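PDB 2X5N: 26S proteasome regulatory subunit rpn10 from Schizosaccharomyces pombe, which binds K48-linked polyubiquitin as a subunit of the 26S proteasome and protects ubiquitin chains from deubiquitinating enzymes, thereby promoting protein degradation. Local coordinates for residues V1-M6 / R106-A111; H33-Q38 / S184-G189. All coordinates share one frame; numbering follows the deposited sequence. Where two conformers were deposited one is given.

Contact 1. Residues V1-M6 / R106-A111. With SO4 (sulfate ion), chain B.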
loop_
_atom_site.group_PDB
_atom_site.type_symbol
_atom_site.label_atom_id
_atom_site.label_comp_id
_atom_site.label_asym_id
_atom_site.label_seq_id
_atom_site.Cartn_x
_atom_site.Cartn_y
_atom_site.Cartn_z
ATOM N N VAL A 1 11.550 -10.320 -9.128
ATOM C CA VAL A 1 10.382 -9.967 -9.936
ATOM C C VAL A 1 10.508 -8.571 -10.559
ATOM O O VAL A 1 10.855 -7.612 -9.865
ATOM C CB VAL A 1 9.114 -9.994 -9.044
ATOM C CG1 VAL A 1 7.880 -9.598 -9.797
ATOM C CG2 VAL A 1 8.932 -11.386 -8.429
ATOM N N LEU A 2 10.188 -8.465 -11.849
ATOM C CA LEU A 2 10.100 -7.192 -12.536
ATOM C C LEU A 2 8.661 -6.680 -12.450
ATOM O O LEU A 2 7.748 -7.239 -13.065
ATOM C CB LEU A 2 10.545 -7.351 -13.983
ATOM C CG LEU A 2 10.383 -6.108 -14.849
ATOM C CD1 LEU A 2 11.288 -5.004 -14.389
ATOM C CD2 LEU A 2 10.718 -6.448 -16.299
ATOM N N GLU A 3 8.467 -5.644 -11.633
ATOM C CA GLU A 3 7.142 -5.120 -11.347
ATOM C C GLU A 3 7.172 -3.616 -11.048
ATOM O O GLU A 3 8.163 -3.070 -10.553
ATOM C CB GLU A 3 6.470 -5.892 -10.192
ATOM C CG GLU A 3 7.186 -5.770 -8.841
ATOM C CD GLU A 3 6.564 -6.622 -7.750
ATOM O OE1 GLU A 3 5.417 -7.078 -7.908
ATOM O OE2 GLU A 3 7.221 -6.821 -6.704
ATOM N N ALA A 4 6.051 -2.974 -11.356
ATOM C CA ALA A 4 5.743 -1.604 -10.977
ATOM C C ALA A 4 4.789 -1.666 -9.811
ATOM O O ALA A 4 3.780 -2.387 -9.865
ATOM C CB ALA A 4 5.045 -0.900 -12.132
ATOM N N THR A 5 5.062 -0.892 -8.771
ATOM C CA THR A 5 4.274 -0.958 -7.548
ATOM C C THR A 5 3.763 0.417 -7.189
ATOM O O THR A 5 4.545 1.363 -7.048
ATOM C CB THR A 5 5.125 -1.476 -6.366
ATOM O OG1 THR A 5 5.677 -2.760 -6.678
ATOM C CG2 THR A 5 4.323 -1.613 -5.089
ATOM N N MET A 6 2.447 0.524 -7.029
ATOM C CA MET A 6 1.858 1.723 -6.455
ATOM C C MET A 6 1.684 1.501 -4.963
ATOM O O MET A 6 1.009 0.548 -4.556
ATOM C CB MET A 6 0.508 2.061 -7.083
ATOM C CG MET A 6 0.572 2.515 -8.542
ATOM S SD MET A 6 1.547 3.993 -8.820
ATOM C CE MET A 6 0.739 5.167 -7.860
ATOM N N ARG A 106 5.174 -6.314 -14.299
ATOM C CA ARG A 106 3.969 -6.752 -13.629
ATOM C C ARG A 106 3.393 -5.600 -12.823
ATOM O O ARG A 106 4.075 -4.609 -12.571
ATOM C CB ARG A 106 4.293 -7.918 -12.697
ATOM C CG ARG A 106 4.924 -9.139 -13.384
ATOM C CD ARG A 106 5.578 -10.025 -12.350
ATOM N NE ARG A 106 6.343 -11.157 -12.885
ATOM C CZ ARG A 106 5.818 -12.338 -13.181
ATOM N NH1 ARG A 106 4.511 -12.537 -13.056
ATOM N NH2 ARG A 106 6.597 -13.313 -13.629
ATOM N N GLN A 107 2.143 -5.740 -12.403
ATOM C CA GLN A 107 1.453 -4.670 -11.699
ATOM C C GLN A 107 1.129 -5.069 -10.270
ATOM O O GLN A 107 0.579 -6.143 -10.023
ATOM C CB GLN A 107 0.173 -4.307 -12.434
ATOM C CG GLN A 107 0.396 -3.877 -13.900
ATOM C CD GLN A 107 -0.913 -3.507 -14.557
ATOM O OE1 GLN A 107 -1.466 -2.470 -14.262
ATOM N NE2 GLN A 107 -1.424 -4.363 -15.419
ATOM N N ARG A 108 1.494 -4.187 -9.328
ATOM C CA ARG A 108 1.244 -4.463 -7.916
ATOM C C ARG A 108 0.811 -3.191 -7.197
ATOM O O ARG A 108 1.301 -2.097 -7.481
ATOM C CB ARG A 108 2.498 -5.036 -7.237
ATOM C CG ARG A 108 2.332 -5.327 -5.721
ATOM C CD ARG A 108 3.582 -6.000 -5.111
ATOM N NE ARG A 108 3.730 -7.340 -5.657
ATOM C CZ ARG A 108 3.058 -8.404 -5.252
ATOM N NH1 ARG A 108 2.292 -8.364 -4.176
ATOM N NH2 ARG A 108 3.169 -9.526 -5.934
ATOM N N ILE A 109 -0.066 -3.372 -6.219
ATOM C CA ILE A 109 -0.454 -2.340 -5.270
ATOM C C ILE A 109 -0.047 -2.793 -3.877
ATOM O O ILE A 109 -0.296 -3.932 -3.505
ATOM C CB ILE A 109 -1.993 -2.119 -5.302
ATOM C CG1 ILE A 109 -2.378 -1.575 -6.678
ATOM C CG2 ILE A 109 -2.420 -1.198 -4.156
ATOM C CD1 ILE A 109 -3.869 -1.509 -6.902
ATOM N N VAL A 110 0.573 -1.900 -3.098
ATOM C CA VAL A 110 0.784 -2.128 -1.653
ATOM C C VAL A 110 0.035 -1.018 -0.929
ATOM O O VAL A 110 0.371 0.137 -1.109
ATOM C CB VAL A 110 2.277 -2.128 -1.259
ATOM C CG1 VAL A 110 2.414 -2.296 0.244
ATOM C CG2 VAL A 110 2.978 -3.260 -1.974
ATOM N N ALA A 111 -1.006 -1.370 -0.179
ATOM C CA ALA A 111 -1.863 -0.385 0.446
ATOM C C ALA A 111 -1.886 -0.535 1.956
ATOM O O ALA A 111 -2.033 -1.648 2.478
ATOM C CB ALA A 111 -3.297 -0.511 -0.081
HETATM S S SO4 B . 10.148 -11.799 -13.578
HETATM O O1 SO4 B . 9.430 -13.062 -13.408
HETATM O O2 SO4 B . 11.252 -11.719 -12.603
HETATM O O3 SO4 B . 10.683 -11.790 -14.932
HETATM O O4 SO4 B . 9.197 -10.739 -13.417
HETATM O O HOH W 1 3.966 -9.206 -8.855
#

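Contact 2. Residues H33-Q38 / S184-G189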
loop_
_atom_site.group_PDB
_atom_site.type_symbol
_atom_site.label_atom_id
_atom_site.label_comp_id
_atom_site.label_asym_id
_atom_site.label_seq_id
_atom_site.Cartn_x
_atom_site.Cartn_y
_atom_site.Cartn_z
ATOM N N HIS A 33 9.299 3.386 3.133
ATOM C CA HIS A 33 10.676 3.419 2.667
ATOM C C HIS A 33 11.199 1.990 2.534
ATOM O O HIS A 33 11.913 1.650 1.587
ATOM C CB HIS A 33 11.549 4.266 3.610
ATOM C CG HIS A 33 12.827 4.735 2.994
ATOM N ND1 HIS A 33 13.640 5.704 3.563
ATOM C CD2 HIS A 33 13.448 4.422 1.844
ATOM C CE1 HIS A 33 14.696 5.925 2.776
ATOM N NE2 HIS A 33 14.604 5.141 1.709
ATOM N N MET A 34 10.830 1.139 3.488
ATOM C CA MET A 34 11.249 -0.260 3.450
ATOM C C MET A 34 10.688 -1.002 2.242
ATOM O O MET A 34 11.417 -1.725 1.575
ATOM C CB MET A 34 10.882 -0.932 4.796
ATOM C CG MET A 34 11.203 -2.406 4.910
ATOM S SD MET A 34 10.045 -3.535 4.106
ATOM C CE MET A 34 8.556 -3.224 5.040
ATOM N N ILE A 35 9.401 -0.820 1.970
ATOM C CA ILE A 35 8.744 -1.449 0.819
ATOM C C ILE A 35 9.401 -0.962 -0.484
ATOM O O ILE A 35 9.714 -1.743 -1.379
ATOM C CB ILE A 35 7.242 -1.107 0.800
ATOM C CG1 ILE A 35 6.512 -1.695 2.002
ATOM C CG2 ILE A 35 6.589 -1.640 -0.481
ATOM C CD1 ILE A 35 6.558 -3.201 2.077
ATOM N N PHE A 36 9.564 0.350 -0.594
ATOM C CA PHE A 36 10.278 0.979 -1.700
ATOM C C PHE A 36 11.602 0.346 -2.017
ATOM O O PHE A 36 11.906 -0.045 -3.141
ATOM C CB PHE A 36 10.323 2.494 -1.547
ATOM C CG PHE A 36 10.885 3.235 -2.712
ATOM C CD1 PHE A 36 10.033 3.864 -3.614
ATOM C CD2 PHE A 36 12.253 3.356 -2.900
ATOM C CE1 PHE A 36 10.535 4.616 -4.661
ATOM C CE2 PHE A 36 12.754 4.096 -3.971
ATOM C CZ PHE A 36 11.894 4.719 -4.835
ATOM N N ASN A 37 12.405 0.230 -0.969
ATOM C CA ASN A 37 13.731 -0.353 -1.112
ATOM C C ASN A 37 13.663 -1.820 -1.467
ATOM O O ASN A 37 14.459 -2.283 -2.262
ATOM C CB ASN A 37 14.565 -0.133 0.162
ATOM C CG ASN A 37 15.060 1.295 0.286
ATOM O OD1 ASN A 37 14.894 2.120 -0.632
ATOM N ND2 ASN A 37 15.646 1.607 1.431
ATOM N N GLN A 38 12.695 -2.555 -0.936
ATOM C CA GLN A 38 12.519 -3.950 -1.349
ATOM C C GLN A 38 12.337 -4.016 -2.872
ATOM O O GLN A 38 12.996 -4.806 -3.562
ATOM C CB GLN A 38 11.326 -4.580 -0.614
ATOM C CG GLN A 38 11.090 -6.080 -0.865
ATOM C CD GLN A 38 10.268 -6.374 -2.113
ATOM O OE1 GLN A 38 9.113 -5.973 -2.220
ATOM N NE2 GLN A 38 10.867 -7.089 -3.071
ATOM N N SER A 184 7.620 -9.639 7.911
ATOM C CA SER A 184 6.469 -10.311 7.301
ATOM C C SER A 184 6.825 -10.838 5.926
ATOM O O SER A 184 7.908 -10.565 5.418
ATOM C CB SER A 184 5.289 -9.342 7.172
ATOM O OG SER A 184 5.403 -8.480 6.038
ATOM N N PRO A 185 5.881 -11.541 5.277
ATOM C CA PRO A 185 6.125 -11.985 3.906
ATOM C C PRO A 185 6.504 -10.963 2.859
ATOM O O PRO A 185 7.085 -11.279 1.831
ATOM C CB PRO A 185 4.922 -12.885 3.554
ATOM C CG PRO A 185 4.351 -13.280 4.863
ATOM C CD PRO A 185 4.618 -12.091 5.797
ATOM N N ILE A 186 6.083 -9.728 3.113
ATOM C CA ILE A 186 6.360 -8.658 2.168
ATOM C C ILE A 186 7.585 -7.836 2.527
ATOM O O ILE A 186 7.882 -6.856 1.874
ATOM C CB ILE A 186 5.125 -7.749 1.934
ATOM C CG1 ILE A 186 4.806 -6.875 3.147
ATOM C CG2 ILE A 186 3.918 -8.606 1.565
ATOM C CD1 ILE A 186 3.646 -5.900 2.929
ATOM N N GLY A 187 8.318 -8.255 3.553
ATOM C CA GLY A 187 9.508 -7.547 3.949
ATOM C C GLY A 187 10.699 -7.794 3.034
ATOM O O GLY A 187 10.632 -8.501 2.043
ATOM N N GLN A 188 11.825 -7.198 3.390
ATOM C CA GLN A 188 12.990 -7.230 2.520
ATOM C C GLN A 188 13.677 -8.583 2.465
ATOM O O GLN A 188 14.203 -8.958 1.422
ATOM C CB GLN A 188 13.987 -6.170 2.951
ATOM C CG GLN A 188 13.466 -4.764 2.754
ATOM C CD GLN A 188 14.426 -3.717 3.266
ATOM O OE1 GLN A 188 14.416 -3.370 4.449
ATOM N NE2 GLN A 188 15.269 -3.209 2.377
ATOM N N GLY A 189 13.674 -9.309 3.575
ATOM C CA GLY A 189 14.441 -10.541 3.670
ATOM C C GLY A 189 15.914 -10.192 3.827
ATOM O O GLY A 189 16.261 -9.117 4.364
HETATM O O HOH W 2 7.164 -5.406 -0.364
#

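Contact 1. Residues V1-M6 / R106-A111
Glu3 and Arg108 join by a salt bridge over the parallel strands 3-9 and 106-113, in the middle of the sheet of this von Willebrand factor A domain. Arg108 NE donates to Glu3 OE1 at 2.8 Å. OE1 lies in the guanidinium plane and is met on its syn side, with NE 28° out of the carboxylate plane; the two flat groups are turned 73° apart. A bend at chi3 (-68°) carries NE back toward the carboxylate. One water receives a bond from Arg108 NH2 and gives one to Glu3 OE1, so that oxygen is gripped twice. Between the backbones, bonds alternate as in any parallel pair, from Arg106 N to Leu2 O through to Val110 N with Met6 O. The beta-branched Thr5 lies on the face of Glu3 and Arg108, where its methyl CG2 can pack 3.8 Å from Val110 CG2. Further out, Lys39 of helix 24-42 pairs with Glu3 OE2 and Asp139 with Arg108 NH1, giving each a second charged partner. At the start of strand 106-113 the extended Arg106 crosses Val1, CD 3.5 Å from Val1 CG1. A sulfate, probably from the crystallisation liquor, sits at the Arg106 guanidinium edge, O4 accepting from Arg106 NE and Leu2 N, each at 2.9 Å.

Contact 2. Residues H33-Q38 / S184-G189
Ile35 and Ile186 supply the apolar part of this contact between helix 24-42 and the irregular chain after helix 177-182. Their side chains meet obliquely, CD1 of Ile35 lying 4.1 Å from CD1 of Ile186. The CB of Ile35 leads away from the segment 184-189, but chi2 of -61° turns CD1 back to it. Met34 and the aliphatic part of Gln188, in the conformer given, run past one another in opposed senses, Met34 SD 3.9 Å from Gln188 CG; the flexible, unbranched thioether also lies against Gly187 CA. Gln38 adds its aliphatic part, CG resting 3.8 Å from Gly187 O.

No direct hydrogen bond joins the two segments. The polar link is a water that donates to Gln38 OE1 and to Ile186 O, both at 2.8 Å; the partly exposed Gln38 suits this place because its methylenes pack while its amide oxygen takes the water.

Within 184-189 a type I turn from Ser184 to Gly187 shapes the backbone, and Ser184 OG accepts from Ile186 N (3.3 Å) in an ST turn. The side chain of Ile186 is buried against strands 136-143 and 166-170, touching Ile141 and Val168, while Met34 packs on Val181 of helix 177-182.

How the contacts relate
Contact 1 joins two central strands of the sheet, and contact 2 fastens the chain after the last helix to helix 24-42, which follows the first of those strands. Both are partly buried, yet they differ in chemistry: contact 1 rests on regular backbone hydrogen bonds and a salt bridge, contact 2 on side-chain packing and one bridging water. Contact 2 lies on the face covered by helix 24-42, where Glu3, Thr5 and Arg108 of contact 1 point; Ala4, Met6 and Ile109 face helix 86-98 instead. The two meet where Ile35 CG2 lies 4.2 Å from Val110 CG2. Asp139, salt-bridged to Arg108, also touches Ile186.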